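Glutathione S-transferase enzyme with thioredoxin-like domain (Bradyrhizobium sp., PDB 4MF7) probably conjugates glutathione to electrophilic compounds, as a dimeric glutathione S-transferase with a thioredoxin-like N-terminal domain and a helical C-terminal domain. Local coordinates at residues 131-136 against 198-203; 211-216 against 249-254; 206-211 against 234-239. All coordinates share one frame; numbering follows the deposited sequence.

Interaction 1. Residues 131-136 against 198-203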
loop_
_atom_site.group_PDB
_atom_site.type_symbol
_atom_site.label_atom_id
_atom_site.label_comp_id
_atom_site.label_asym_id
_atom_site.label_seq_id
_atom_site.Cartn_x
_atom_site.Cartn_y
_atom_site.Cartn_z
ATOM N N PRO A 131 -9.483 11.241 13.819
ATOM C CA PRO A 131 -8.483 11.464 12.760
ATOM C C PRO A 131 -7.137 10.723 12.948
ATOM O O PRO A 131 -6.637 10.099 11.992
ATOM C CB PRO A 131 -8.293 12.986 12.787
ATOM C CG PRO A 131 -9.609 13.509 13.246
ATOM C CD PRO A 131 -10.113 12.512 14.243
ATOM N N ALA A 132 -6.546 10.773 14.132
ATOM C CA ALA A 132 -5.270 10.079 14.343
ATOM C C ALA A 132 -5.411 8.555 14.075
ATOM O O ALA A 132 -4.586 7.931 13.395
ATOM C CB ALA A 132 -4.748 10.330 15.729
ATOM N N ARG A 133 -6.468 7.966 14.613
ATOM C CA ARG A 133 -6.724 6.531 14.424
ATOM C C ARG A 133 -7.100 6.173 12.978
ATOM O O ARG A 133 -6.776 5.068 12.512
ATOM C CB ARG A 133 -7.729 6.019 15.480
ATOM C CG ARG A 133 -7.051 5.903 16.856
ATOM C CD ARG A 133 -7.895 5.469 18.052
ATOM N NE ARG A 133 -8.593 4.202 17.822
ATOM C CZ ARG A 133 -9.842 4.138 17.393
ATOM N NH1 ARG A 133 -10.431 2.965 17.181
ATOM N NH2 ARG A 133 -10.507 5.264 17.167
ATOM N N ARG A 134 -7.725 7.090 12.245
ATOM C CA ARG A 134 -7.924 6.879 10.825
ATOM C C ARG A 134 -6.592 6.723 10.106
ATOM O O ARG A 134 -6.449 5.823 9.313
ATOM C CB ARG A 134 -8.735 7.976 10.155
ATOM C CG ARG A 134 -10.169 7.984 10.657
ATOM C CD ARG A 134 -10.867 9.293 10.375
ATOM N NE ARG A 134 -11.434 9.311 9.055
ATOM C CZ ARG A 134 -12.671 8.910 8.747
ATOM N NH1 ARG A 134 -13.506 8.417 9.670
ATOM N NH2 ARG A 134 -13.072 9.007 7.497
ATOM N N TRP A 135 -5.625 7.595 10.383
ATOM C CA TRP A 135 -4.313 7.460 9.739
ATOM C C TRP A 135 -3.661 6.150 10.128
ATOM O O TRP A 135 -3.092 5.457 9.263
ATOM C CB TRP A 135 -3.390 8.661 10.065
ATOM C CG TRP A 135 -3.890 9.888 9.463
ATOM C CD1 TRP A 135 -4.357 11.005 10.117
ATOM C CD2 TRP A 135 -4.012 10.158 8.080
ATOM N NE1 TRP A 135 -4.767 11.940 9.213
ATOM C CE2 TRP A 135 -4.562 11.455 7.951
ATOM C CE3 TRP A 135 -3.679 9.450 6.928
ATOM C CZ2 TRP A 135 -4.793 12.023 6.727
ATOM C CZ3 TRP A 135 -3.922 9.986 5.746
ATOM C CH2 TRP A 135 -4.469 11.273 5.627
ATOM N N GLN A 136 -3.754 5.771 11.396
ATOM C CA GLN A 136 -3.147 4.541 11.850
ATOM C C GLN A 136 -3.764 3.334 11.171
ATOM O O GLN A 136 -3.060 2.377 10.883
ATOM C CB GLN A 136 -3.246 4.390 13.363
ATOM C CG GLN A 136 -2.267 5.275 14.112
ATOM C CD GLN A 136 -2.357 5.054 15.606
ATOM O OE1 GLN A 136 -3.450 5.059 16.174
ATOM N NE2 GLN A 136 -1.212 4.866 16.252
ATOM N N ASP A 198 -8.849 -1.560 18.006
ATOM C CA ASP A 198 -9.554 -1.645 19.299
ATOM C C ASP A 198 -10.997 -2.019 19.102
ATOM O O ASP A 198 -11.282 -3.090 18.549
ATOM C CB ASP A 198 -9.373 -0.342 20.090
ATOM C CG ASP A 198 -7.964 -0.177 20.570
ATOM O OD1 ASP A 198 -7.614 -0.727 21.638
ATOM O OD2 ASP A 198 -7.200 0.489 19.862
ATOM N N ALA A 199 -11.923 -1.168 19.557
ATOM C CA ALA A 199 -13.340 -1.511 19.504
ATOM C C ALA A 199 -13.911 -1.408 18.116
ATOM O O ALA A 199 -14.986 -1.920 17.854
ATOM C CB ALA A 199 -14.149 -0.637 20.476
ATOM N N ASP A 200 -13.211 -0.719 17.222
ATOM C CA ASP A 200 -13.710 -0.456 15.881
ATOM C C ASP A 200 -13.265 -1.517 14.882
ATOM O O ASP A 200 -12.072 -1.704 14.681
ATOM C CB ASP A 200 -13.168 0.890 15.391
ATOM C CG ASP A 200 -13.802 2.083 16.107
ATOM O OD1 ASP A 200 -15.021 2.078 16.352
ATOM O OD2 ASP A 200 -13.068 3.024 16.420
ATOM N N TYR A 201 -14.224 -2.181 14.248
ATOM C CA TYR A 201 -13.926 -3.047 13.109
ATOM C C TYR A 201 -13.749 -2.187 11.879
ATOM O O TYR A 201 -14.621 -1.358 11.514
ATOM C CB TYR A 201 -15.035 -4.080 12.922
ATOM C CG TYR A 201 -14.937 -5.000 11.737
ATOM C CD1 TYR A 201 -14.206 -6.150 11.810
ATOM C CD2 TYR A 201 -15.668 -4.759 10.567
ATOM C CE1 TYR A 201 -14.157 -7.048 10.762
ATOM C CE2 TYR A 201 -15.612 -5.636 9.505
ATOM C CZ TYR A 201 -14.859 -6.790 9.607
ATOM O OH TYR A 201 -14.820 -7.691 8.578
ATOM N N THR A 202 -12.604 -2.363 11.207
ATOM C CA THR A 202 -12.230 -1.447 10.145
ATOM C C THR A 202 -11.689 -2.143 8.910
ATOM O O THR A 202 -11.514 -3.360 8.892
ATOM C CB THR A 202 -11.128 -0.432 10.609
ATOM O OG1 THR A 202 -9.906 -1.125 10.876
ATOM C CG2 THR A 202 -11.569 0.407 11.842
ATOM N N ILE A 203 -11.405 -1.350 7.885
ATOM C CA ILE A 203 -10.674 -1.830 6.720
ATOM C C ILE A 203 -9.335 -2.522 7.060
ATOM O O ILE A 203 -8.850 -3.343 6.266
ATOM C CB ILE A 203 -10.514 -0.765 5.608
ATOM C CG1 ILE A 203 -9.717 0.485 6.067
ATOM C CG2 ILE A 203 -11.827 -0.407 4.999
ATOM C CD1 ILE A 203 -9.470 1.478 4.944
#
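Arg133, in the first turn of helix 131-138, reaches Asp200 in the loop that leads into helix 203-215. That loop ends in the N-capping box and hydrophobic staple familiar from glutathione S-transferases: the Thr202 side chain caps the N of Ala204, Asp205 returns a bond to the N of Thr202, and Tyr201, just before the cap, lies against Ile206. Along the helical segment, Pro131 and Ala132 rest on Pro102 and Leu107 of the second subunit, and Trp135 meets Tyr118 of that subunit edge-to-face. Arg133 looks out on a different side of the helix. Its CG sits anti to the carbonyl carbon (chi1 -74°), and a bend at chi3 carries the guanidinium across to the loop, where its NH1 donates to OD2 of Asp200 at 2.7 Å and also to Met197 O. The bond to Asp200 is nearly straight (173°) and lies almost in the guanidinium plane, but it reaches OD2 on the anti side and tilted 25° out of the carboxylate plane. With an alanine at Arg133, the Asp200 carboxylate would probably lose its positive mate, and Met197 O the N-H it accepts. Asp198 adds only a distant opposite charge, its OD2 4.5 Å from Arg133 NE and already salt-bridged to NE of Arg193.

Interaction 2. Residues 211-216 against 249-254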
loop_
_atom_site.group_PDB
_atom_site.type_symbol
_atom_site.label_atom_id
_atom_site.label_comp_id
_atom_site.label_asym_id
_atom_site.label_seq_id
_atom_site.Cartn_x
_atom_site.Cartn_y
_atom_site.Cartn_z
ATOM N N TRP A 211 -5.966 -13.131 4.518
ATOM C CA TRP A 211 -4.578 -13.565 4.466
ATOM C C TRP A 211 -4.261 -14.574 5.569
ATOM O O TRP A 211 -3.675 -15.623 5.310
ATOM C CB TRP A 211 -3.601 -12.388 4.520
ATOM C CG TRP A 211 -2.196 -12.809 4.923
ATOM C CD1 TRP A 211 -1.290 -13.500 4.166
ATOM C CD2 TRP A 211 -1.564 -12.580 6.192
ATOM N NE1 TRP A 211 -0.136 -13.711 4.887
ATOM C CE2 TRP A 211 -0.282 -13.162 6.133
ATOM C CE3 TRP A 211 -1.968 -11.947 7.374
ATOM C CZ2 TRP A 211 0.603 -13.122 7.208
ATOM C CZ3 TRP A 211 -1.087 -11.909 8.442
ATOM C CH2 TRP A 211 0.179 -12.494 8.352
ATOM N N VAL A 212 -4.612 -14.251 6.804
ATOM C CA VAL A 212 -4.408 -15.192 7.908
ATOM C C VAL A 212 -5.201 -16.500 7.694
ATOM O O VAL A 212 -4.663 -17.603 7.872
ATOM C CB VAL A 212 -4.798 -14.586 9.271
ATOM C CG1 VAL A 212 -4.513 -15.587 10.382
ATOM C CG2 VAL A 212 -4.045 -13.287 9.534
ATOM N N ARG A 213 -6.469 -16.377 7.331
ATOM C CA ARG A 213 -7.311 -17.552 6.999
ATOM C C ARG A 213 -6.637 -18.488 5.994
ATOM O O ARG A 213 -6.616 -19.718 6.169
ATOM C CB ARG A 213 -8.679 -17.104 6.533
ATOM C CG ARG A 213 -9.700 -18.222 6.435
ATOM C CD ARG A 213 -9.922 -18.595 4.990
ATOM N NE ARG A 213 -11.189 -19.292 4.801
ATOM C CZ ARG A 213 -11.723 -19.544 3.613
ATOM N NH1 ARG A 213 -11.106 -19.140 2.503
ATOM N NH2 ARG A 213 -12.881 -20.188 3.532
ATOM N N ASN A 214 -6.044 -17.904 4.966
ATOM C CA ASN A 214 -5.384 -18.673 3.914
ATOM C C ASN A 214 -4.039 -19.259 4.351
ATOM O O ASN A 214 -3.645 -20.347 3.915
ATOM C CB ASN A 214 -5.189 -17.789 2.680
ATOM C CG ASN A 214 -4.601 -18.547 1.507
ATOM O OD1 ASN A 214 -5.300 -19.294 0.830
ATOM N ND2 ASN A 214 -3.310 -18.365 1.269
ATOM N N LEU A 215 -3.342 -18.528 5.213
ATOM C CA LEU A 215 -2.008 -18.911 5.701
ATOM C C LEU A 215 -2.041 -20.282 6.371
ATOM O O LEU A 215 -1.097 -21.057 6.257
ATOM C CB LEU A 215 -1.510 -17.871 6.701
ATOM C CG LEU A 215 -0.027 -17.756 6.980
ATOM C CD1 LEU A 215 0.639 -16.990 5.849
ATOM C CD2 LEU A 215 0.151 -17.028 8.301
ATOM N N ILE A 216 -3.155 -20.561 7.040
ATOM C CA ILE A 216 -3.360 -21.774 7.803
ATOM C C ILE A 216 -4.392 -22.665 7.109
ATOM O O ILE A 216 -5.042 -23.511 7.749
ATOM C CB ILE A 216 -3.854 -21.452 9.234
ATOM C CG1 ILE A 216 -5.238 -20.775 9.202
ATOM C CG2 ILE A 216 -2.820 -20.600 9.970
ATOM C CD1 ILE A 216 -5.948 -20.698 10.535
ATOM N N GLY A 249 -17.764 -12.993 1.480
ATOM C CA GLY A 249 -16.679 -12.415 0.690
ATOM C C GLY A 249 -15.548 -13.348 0.369
ATOM O O GLY A 249 -14.937 -13.267 -0.696
ATOM N N LEU A 250 -15.272 -14.252 1.301
ATOM C CA LEU A 250 -14.187 -15.201 1.151
ATOM C C LEU A 250 -14.348 -16.151 -0.013
ATOM O O LEU A 250 -13.367 -16.747 -0.458
ATOM C CB LEU A 250 -13.991 -16.020 2.433
ATOM C CG LEU A 250 -13.317 -15.287 3.594
ATOM C CD1 LEU A 250 -13.492 -16.086 4.880
ATOM C CD2 LEU A 250 -11.850 -15.017 3.287
ATOM N N GLU A 251 -15.572 -16.277 -0.508
ATOM C CA GLU A 251 -15.859 -17.215 -1.592
ATOM C C GLU A 251 -16.126 -16.516 -2.919
ATOM O O GLU A 251 -16.518 -17.187 -3.862
ATOM C CB GLU A 251 -17.085 -18.083 -1.246
ATOM C CG GLU A 251 -17.087 -18.741 0.133
ATOM C CD GLU A 251 -16.096 -19.890 0.288
ATOM O OE1 GLU A 251 -15.361 -20.232 -0.667
ATOM O OE2 GLU A 251 -16.047 -20.462 1.394
ATOM N N ILE A 252 -15.881 -15.193 -3.001
ATOM C CA ILE A 252 -16.313 -14.398 -4.139
ATOM C C ILE A 252 -15.104 -13.746 -4.821
ATOM O O ILE A 252 -14.218 -13.254 -4.137
ATOM C CB ILE A 252 -17.371 -13.351 -3.687
ATOM C CG1 ILE A 252 -18.674 -14.048 -3.306
ATOM C CG2 ILE A 252 -17.644 -12.331 -4.776
ATOM C CD1 ILE A 252 -19.688 -13.176 -2.587
ATOM N N PRO A 253 -15.035 -13.802 -6.167
ATOM C CA PRO A 253 -15.933 -14.520 -7.102
ATOM C C PRO A 253 -15.725 -16.031 -7.056
ATOM O O PRO A 253 -14.679 -16.492 -6.638
ATOM C CB PRO A 253 -15.491 -14.028 -8.483
ATOM C CG PRO A 253 -14.561 -12.882 -8.248
ATOM C CD PRO A 253 -13.968 -13.096 -6.900
ATOM N N LYS A 254 -16.718 -16.776 -7.504
ATOM C CA LYS A 254 -16.595 -18.220 -7.615
ATOM C C LYS A 254 -15.485 -18.584 -8.610
ATOM O O LYS A 254 -15.587 -18.295 -9.804
ATOM C CB LYS A 254 -17.911 -18.828 -8.072
ATOM C CG LYS A 254 -19.145 -18.378 -7.306
ATOM C CD LYS A 254 -19.032 -18.596 -5.810
ATOM C CE LYS A 254 -20.385 -18.956 -5.208
ATOM N NZ LYS A 254 -20.555 -18.380 -3.847
#
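The Arg213 side chain leaves helix 203-215 and runs out to meet Leu250 and Glu251, which come from the loop that follows helix 244-249. Its CB points at that loop, and CG stands anti to the backbone N (chi1 -168°), which sends the chain outward. CG and CD carry it part of the way across the 9.3 Å between the CA atoms of Arg213 and Leu250; neither meets an atom of the loop. The chain bends at chi2 (-104°), away from a staggered value, and is extended beyond that. At NE it gains its first partner: Leu250 CD1 sits 3.9 Å from Arg213 NE, over one face of the guanidinium and displaced toward its rim. CZ lies 4.1 Å from the same methyl, Leu250 CD1. The two side chains approach from opposite directions, and one leucine methyl lies against the guanidinium face, where no N-H points. This is where the all-helical C-terminal domain of the transferase fold meets the tail of the chain, which turns back to the thioredoxin-like domain: Gly249 O accepts from Ser57 OG, and Ile252 packs on Tyr67 and Pro69 of strand 67-71. A type I turn from Gly249 to Ile252, closed by the bond from Ile252 N to Gly249 O (3.1 Å), presents Leu250 and Glu251 side by side. At the tip, Arg213 NH2 makes a long salt bridge of 3.8 Å to Glu251 OE2. The carboxylate oxygen comes at the guanidinium edge, but the two planes stand 77° apart and no hydrogen bond forms.

Interaction 3. Residues 206-211 against 234-239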
loop_
_atom_site.group_PDB
_atom_site.type_symbol
_atom_site.label_atom_id
_atom_site.label_comp_id
_atom_site.label_asym_id
_atom_site.label_seq_id
_atom_site.Cartn_x
_atom_site.Cartn_y
_atom_site.Cartn_z
ATOM N N ILE A 206 -10.454 -6.089 7.592
ATOM C CA ILE A 206 -10.924 -6.532 6.284
ATOM C C ILE A 206 -9.728 -6.823 5.382
ATOM O O ILE A 206 -9.775 -7.743 4.586
ATOM C CB ILE A 206 -11.917 -5.512 5.675
ATOM C CG1 ILE A 206 -13.184 -5.428 6.547
ATOM C CG2 ILE A 206 -12.243 -5.787 4.213
ATOM C CD1 ILE A 206 -14.071 -4.247 6.200
ATOM N N ALA A 207 -8.643 -6.055 5.527
ATOM C CA ALA A 207 -7.456 -6.262 4.702
ATOM C C ALA A 207 -6.633 -7.494 5.115
ATOM O O ALA A 207 -5.866 -8.016 4.321
ATOM C CB ALA A 207 -6.563 -5.025 4.749
ATOM N N THR A 208 -6.769 -7.946 6.355
ATOM C CA THR A 208 -5.855 -8.936 6.901
ATOM C C THR A 208 -6.494 -10.304 7.225
ATOM O O THR A 208 -5.798 -11.339 7.229
ATOM C CB THR A 208 -5.164 -8.371 8.152
ATOM O OG1 THR A 208 -6.141 -7.966 9.091
ATOM C CG2 THR A 208 -4.378 -7.137 7.784
ATOM N N LEU A 209 -7.800 -10.328 7.481
ATOM C CA LEU A 209 -8.457 -11.592 7.865
ATOM C C LEU A 209 -8.248 -12.700 6.835
ATOM O O LEU A 209 -7.959 -13.842 7.199
ATOM C CB LEU A 209 -9.946 -11.384 8.084
ATOM C CG LEU A 209 -10.348 -10.799 9.423
ATOM C CD1 LEU A 209 -11.795 -10.307 9.367
ATOM C CD2 LEU A 209 -10.164 -11.823 10.537
ATOM N N GLY A 210 -8.440 -12.381 5.553
ATOM C CA GLY A 210 -8.349 -13.387 4.497
ATOM C C GLY A 210 -6.959 -13.980 4.375
ATOM O O GLY A 210 -6.774 -15.185 4.160
ATOM N N TRP A 211 -5.966 -13.131 4.518
ATOM C CA TRP A 211 -4.578 -13.565 4.466
ATOM C C TRP A 211 -4.261 -14.574 5.569
ATOM O O TRP A 211 -3.675 -15.623 5.310
ATOM C CB TRP A 211 -3.601 -12.388 4.520
ATOM C CG TRP A 211 -2.196 -12.809 4.923
ATOM C CD1 TRP A 211 -1.290 -13.500 4.166
ATOM C CD2 TRP A 211 -1.564 -12.580 6.192
ATOM N NE1 TRP A 211 -0.136 -13.711 4.887
ATOM C CE2 TRP A 211 -0.282 -13.162 6.133
ATOM C CE3 TRP A 211 -1.968 -11.947 7.374
ATOM C CZ2 TRP A 211 0.603 -13.122 7.208
ATOM C CZ3 TRP A 211 -1.087 -11.909 8.442
ATOM C CH2 TRP A 211 0.179 -12.494 8.352
ATOM N N PRO A 234 -5.609 -16.072 16.939
ATOM C CA PRO A 234 -6.689 -17.074 16.799
ATOM C C PRO A 234 -8.066 -16.567 17.221
ATOM O O PRO A 234 -9.062 -16.811 16.533
ATOM C CB PRO A 234 -6.207 -18.239 17.686
ATOM C CG PRO A 234 -4.741 -18.120 17.696
ATOM C CD PRO A 234 -4.428 -16.639 17.604
ATOM N N ALA A 235 -8.121 -15.831 18.327
ATOM C CA ALA A 235 -9.381 -15.282 18.818
ATOM C C ALA A 235 -9.948 -14.208 17.875
ATOM O O ALA A 235 -11.121 -14.205 17.555
ATOM C CB ALA A 235 -9.187 -14.715 20.214
ATOM N N TRP A 236 -9.090 -13.312 17.410
ATOM C CA TRP A 236 -9.500 -12.308 16.451
ATOM C C TRP A 236 -9.967 -12.967 15.127
ATOM O O TRP A 236 -10.976 -12.562 14.562
ATOM C CB TRP A 236 -8.337 -11.340 16.211
ATOM C CG TRP A 236 -8.399 -10.490 15.000
ATOM C CD1 TRP A 236 -8.955 -9.267 14.877
ATOM C CD2 TRP A 236 -7.721 -10.762 13.748
ATOM N NE1 TRP A 236 -8.712 -8.755 13.606
ATOM C CE2 TRP A 236 -7.966 -9.668 12.898
ATOM C CE3 TRP A 236 -6.978 -11.856 13.265
ATOM C CZ2 TRP A 236 -7.474 -9.612 11.582
ATOM C CZ3 TRP A 236 -6.458 -11.794 11.955
ATOM C CH2 TRP A 236 -6.740 -10.679 11.133
ATOM N N LEU A 237 -9.244 -13.978 14.659
ATOM C CA LEU A 237 -9.635 -14.659 13.409
ATOM C C LEU A 237 -11.035 -15.250 13.564
ATOM O O LEU A 237 -11.867 -15.138 12.667
ATOM C CB LEU A 237 -8.635 -15.730 13.013
ATOM C CG LEU A 237 -8.924 -16.484 11.681
ATOM C CD1 LEU A 237 -8.956 -15.533 10.469
ATOM C CD2 LEU A 237 -7.892 -17.593 11.466
ATOM N N GLU A 238 -11.284 -15.881 14.717
ATOM C CA GLU A 238 -12.603 -16.430 15.056
ATOM C C GLU A 238 -13.683 -15.367 15.055
ATOM O O GLU A 238 -14.751 -15.573 14.493
ATOM C CB GLU A 238 -12.586 -17.069 16.469
ATOM C CG GLU A 238 -12.670 -18.578 16.533
ATOM C CD GLU A 238 -13.363 -19.053 17.804
ATOM O OE1 GLU A 238 -13.900 -20.172 17.798
ATOM O OE2 GLU A 238 -13.393 -18.310 18.810
ATOM N N ARG A 239 -13.406 -14.214 15.651
ATOM C CA ARG A 239 -14.363 -13.106 15.650
ATOM C C ARG A 239 -14.665 -12.660 14.212
ATOM O O ARG A 239 -15.810 -12.423 13.843
ATOM C CB ARG A 239 -13.850 -11.912 16.447
ATOM C CG ARG A 239 -13.807 -12.106 17.958
ATOM C CD ARG A 239 -13.568 -10.791 18.674
ATOM N NE ARG A 239 -12.180 -10.335 18.619
ATOM C CZ ARG A 239 -11.189 -10.821 19.366
ATOM N NH1 ARG A 239 -9.970 -10.323 19.237
ATOM N NH2 ARG A 239 -11.404 -11.802 20.250
#
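Trp236 and Leu237 of helix 232-241 close on Thr208 and Leu209 of helix 203-215, with the two short helical segments crossing at -105° and their axes 10.3 Å apart. This is helix-on-helix packing inside the helical bundle of the C-terminal domain. The contact starts at Trp236. Chi1 of 163° turns the indole away from its own backbone N and across to the neighbouring helix, where it is met from two quarters. Leu209 CD2 lies over one face as a CH-pi contact, 3.7 Å from the centroid of the Trp236 six-membered ring and only 13° off the normal. Thr208 OG1 comes instead at the edge, near the ring plane, 3.3 Å from Trp236 CZ2. That hydroxyl is hydrogen-bonded to Ala204 O in its own helix, so it faces the ring's C-H edge while its polar need is met elsewhere. Trp236 NE1 binds Asp205 OD1, and Leu186 and Leu190 of helix 171-190 pack on the indole too. Next in sequence, Leu237 sends CD1 to the same Leu209 methyl, with Leu237 CD1 and Leu209 CD2 3.9 Å apart; CD1 also brushes Leu209 O. One branch of Leu209 is thus shared between an aromatic face and a second leucine. No hydrogen bond passes between the two segments, so their hold rests mainly on apolar surface, with one hydroxyl at the indole edge that is bonded within its own helix, while the NE1 bond to Asp205 is likely to fix how the indole is turned.

Overall arrangement
Interactions 2 and 3 use the same helix, 203-215, on successive turns, and they touch: Val212 packs on both Trp236 and Leu237, and Leu250 lies against Gly210. Interaction 3 is buried and mainly apolar, with no hydrogen bond between its segments. Interaction 2 is partly buried and mixes a leucine with a loose ion pair where the tail passes toward the N-terminal domain. Interaction 1 is a surface contact, carried by a charged hydrogen bond and close to the dimer interface; its loop leads into the start of that same helix, and Tyr201 packs on Ile206 and Leu209 of interaction 3. Interactions 1 and 2 do not meet, their centres being about 23 Å apart.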